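Local coordinates for protein esterase (Xanthomonas oryzae pv. oryzae, PDB 3H2K) that probably hydrolyses carboxylic ester bonds, as a lipase-like esterase of the alpha/beta-hydrolase superfamily, at residues H136-S141 with Y175-H180. Sequence-based numbering, arbitrary orientation.
Sequences HPYLHS and YSQGGH. With BOG (octyl beta-D-glucopyranoside), chain B.
Gln-177, in the first turn of helix 177-192, reaches into the segment 136-141, a loop leading into helix 141-162, and illustrates how one long side chain can span from the start of a helix to a neighbouring loop. A chain extended from a chi1 of 177° carries its amide to the edge of the Tyr-138 ring, whose CE1 lies 3.4 Å from Gln-177 CD; ring and amide planes stand 81° apart. The imidazole of His-136 meets the same amide group from the opposite direction, also by its edge. Closer to the backbone of Gln-177 the contact is made by carbon atoms: Leu-139 CD2 rests 3.8 Å from Gln-177 CG and lies over one face of the His-180 imidazole, 4.0 Å from its CG. This is the tight part, all of it buried. The bond that closes the far end is looser: His-180 NE2 donates to Ser-141 OG over 3.1 Å, but at an N-H...O angle of only 122° it is weak.

Toward the ligand the approaches are van der Waals ones, made by the end of the octyl tail of the bound glucoside: its C8' lies 3.4 Å from Gln-177 N and 3.8 Å from Ser-176 OG. Tyr-138 borders the tail as well, while its hydroxyl is hydrogen-bonded to Thr-88 and its ring stacks on Tyr-237. Ser-176 OG in turn bonds to His-377, with Asp-336 placed to complete a probable catalytic triad. Ser-176 sits in a strained turn between strand 169-175 and helix 177-192, consistent with the GxSxG nucleophile elbow of alpha/beta hydrolases.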
# COMPACT_ATOMS: atom_id res chain seq x y z
N HIS A 136 -0.00 -12.48 6.47
CA HIS A 136 0.12 -11.05 6.23
C HIS A 136 -1.09 -10.34 6.83
O HIS A 136 -2.22 -10.65 6.48
CB HIS A 136 0.17 -10.72 4.74
CG HIS A 136 0.11 -9.25 4.46
ND1 HIS A 136 -0.86 -8.68 3.67
CD2 HIS A 136 0.87 -8.23 4.91
CE1 HIS A 136 -0.69 -7.37 3.63
NE2 HIS A 136 0.35 -7.07 4.38
N PRO A 137 -0.85 -9.38 7.75
CA PRO A 137 -1.95 -8.63 8.38
C PRO A 137 -2.48 -7.60 7.38
O PRO A 137 -2.22 -6.40 7.50
CB PRO A 137 -1.27 -7.96 9.58
CG PRO A 137 -0.05 -8.84 9.85
CD PRO A 137 0.42 -9.13 8.45
N TYR A 138 -3.21 -8.09 6.39
CA TYR A 138 -3.78 -7.25 5.33
C TYR A 138 -4.61 -6.11 5.91
O TYR A 138 -5.48 -6.33 6.75
CB TYR A 138 -4.63 -8.11 4.39
CG TYR A 138 -5.17 -7.40 3.17
CD1 TYR A 138 -4.32 -6.66 2.33
CD2 TYR A 138 -6.51 -7.49 2.83
CE1 TYR A 138 -4.81 -6.04 1.18
CE2 TYR A 138 -7.01 -6.88 1.68
CZ TYR A 138 -6.16 -6.16 0.86
OH TYR A 138 -6.65 -5.58 -0.28
N LEU A 139 -4.31 -4.89 5.46
CA LEU A 139 -5.00 -3.68 5.90
C LEU A 139 -4.96 -3.44 7.41
O LEU A 139 -5.85 -2.80 7.97
CB LEU A 139 -6.45 -3.71 5.41
CG LEU A 139 -6.57 -3.73 3.87
CD1 LEU A 139 -7.99 -4.06 3.46
CD2 LEU A 139 -6.14 -2.37 3.31
N HIS A 140 -3.93 -3.95 8.08
CA HIS A 140 -3.78 -3.73 9.52
C HIS A 140 -2.87 -2.51 9.69
O HIS A 140 -1.65 -2.60 9.51
CB HIS A 140 -3.16 -4.96 10.18
CG HIS A 140 -2.97 -4.82 11.66
ND1 HIS A 140 -1.75 -4.58 12.24
CD2 HIS A 140 -3.86 -4.90 12.68
CE1 HIS A 140 -1.88 -4.52 13.55
NE2 HIS A 140 -3.16 -4.71 13.85
N SER A 141 -3.47 -1.37 10.03
CA SER A 141 -2.75 -0.11 10.20
C SER A 141 -1.44 -0.15 11.00
O SER A 141 -0.40 0.30 10.52
CB SER A 141 -3.67 0.95 10.82
OG SER A 141 -4.82 1.16 10.02
N TYR A 175 0.20 3.00 -3.06
CA TYR A 175 -0.95 2.82 -3.92
C TYR A 175 -1.84 1.66 -3.50
O TYR A 175 -1.34 0.60 -3.13
CB TYR A 175 -0.44 2.64 -5.36
CG TYR A 175 -1.31 1.79 -6.25
CD1 TYR A 175 -2.53 2.25 -6.72
CD2 TYR A 175 -0.91 0.50 -6.61
CE1 TYR A 175 -3.34 1.45 -7.54
CE2 TYR A 175 -1.71 -0.30 -7.42
CZ TYR A 175 -2.92 0.18 -7.88
OH TYR A 175 -3.70 -0.62 -8.69
N SER A 176 -3.16 1.88 -3.54
CA SER A 176 -4.16 0.87 -3.18
C SER A 176 -4.01 0.51 -1.70
O SER A 176 -4.20 1.37 -0.83
CB SER A 176 -4.00 -0.36 -4.09
OG SER A 176 -5.13 -1.21 -4.01
N GLN A 177 -3.69 -0.74 -1.38
CA GLN A 177 -3.48 -1.07 0.03
C GLN A 177 -2.33 -0.16 0.50
O GLN A 177 -2.27 0.25 1.66
CB GLN A 177 -3.05 -2.53 0.21
CG GLN A 177 -2.74 -2.89 1.67
CD GLN A 177 -1.98 -4.19 1.82
OE1 GLN A 177 -1.59 -4.57 2.93
NE2 GLN A 177 -1.77 -4.89 0.72
N GLY A 178 -1.43 0.15 -0.43
CA GLY A 178 -0.30 1.01 -0.13
C GLY A 178 -0.70 2.41 0.27
O GLY A 178 0.06 3.11 0.94
N GLY A 179 -1.89 2.84 -0.14
CA GLY A 179 -2.36 4.16 0.24
C GLY A 179 -2.76 4.12 1.70
O GLY A 179 -2.56 5.07 2.46
N HIS A 180 -3.34 2.99 2.10
CA HIS A 180 -3.74 2.76 3.48
C HIS A 180 -2.45 2.75 4.30
O HIS A 180 -2.34 3.41 5.33
CB HIS A 180 -4.44 1.40 3.60
CG HIS A 180 -4.96 1.10 4.97
ND1 HIS A 180 -6.14 1.62 5.46
CD2 HIS A 180 -4.45 0.33 5.96
CE1 HIS A 180 -6.33 1.18 6.69
NE2 HIS A 180 -5.32 0.40 7.02
C1 BOG B . -17.03 -5.87 -2.24
O1 BOG B . -15.89 -5.21 -2.80
C2 BOG B . -17.76 -6.67 -3.32
O2 BOG B . -18.18 -5.81 -4.38
C3 BOG B . -18.97 -7.36 -2.71
O3 BOG B . -19.58 -8.21 -3.69
C4 BOG B . -18.54 -8.21 -1.51
O4 BOG B . -19.70 -8.68 -0.83
C5 BOG B . -17.70 -7.37 -0.54
O5 BOG B . -16.59 -6.77 -1.22
C6 BOG B . -17.15 -8.28 0.56
O6 BOG B . -16.29 -9.26 -0.04
C1' BOG B . -15.20 -4.48 -1.77
C2' BOG B . -13.80 -4.13 -2.28
C3' BOG B . -12.97 -3.40 -1.23
C4' BOG B . -11.54 -3.21 -1.74
C5' BOG B . -10.64 -2.53 -0.71
C6' BOG B . -9.20 -2.48 -1.23
C7' BOG B . -8.25 -1.89 -0.18
C8' BOG B . -6.81 -1.91 -0.68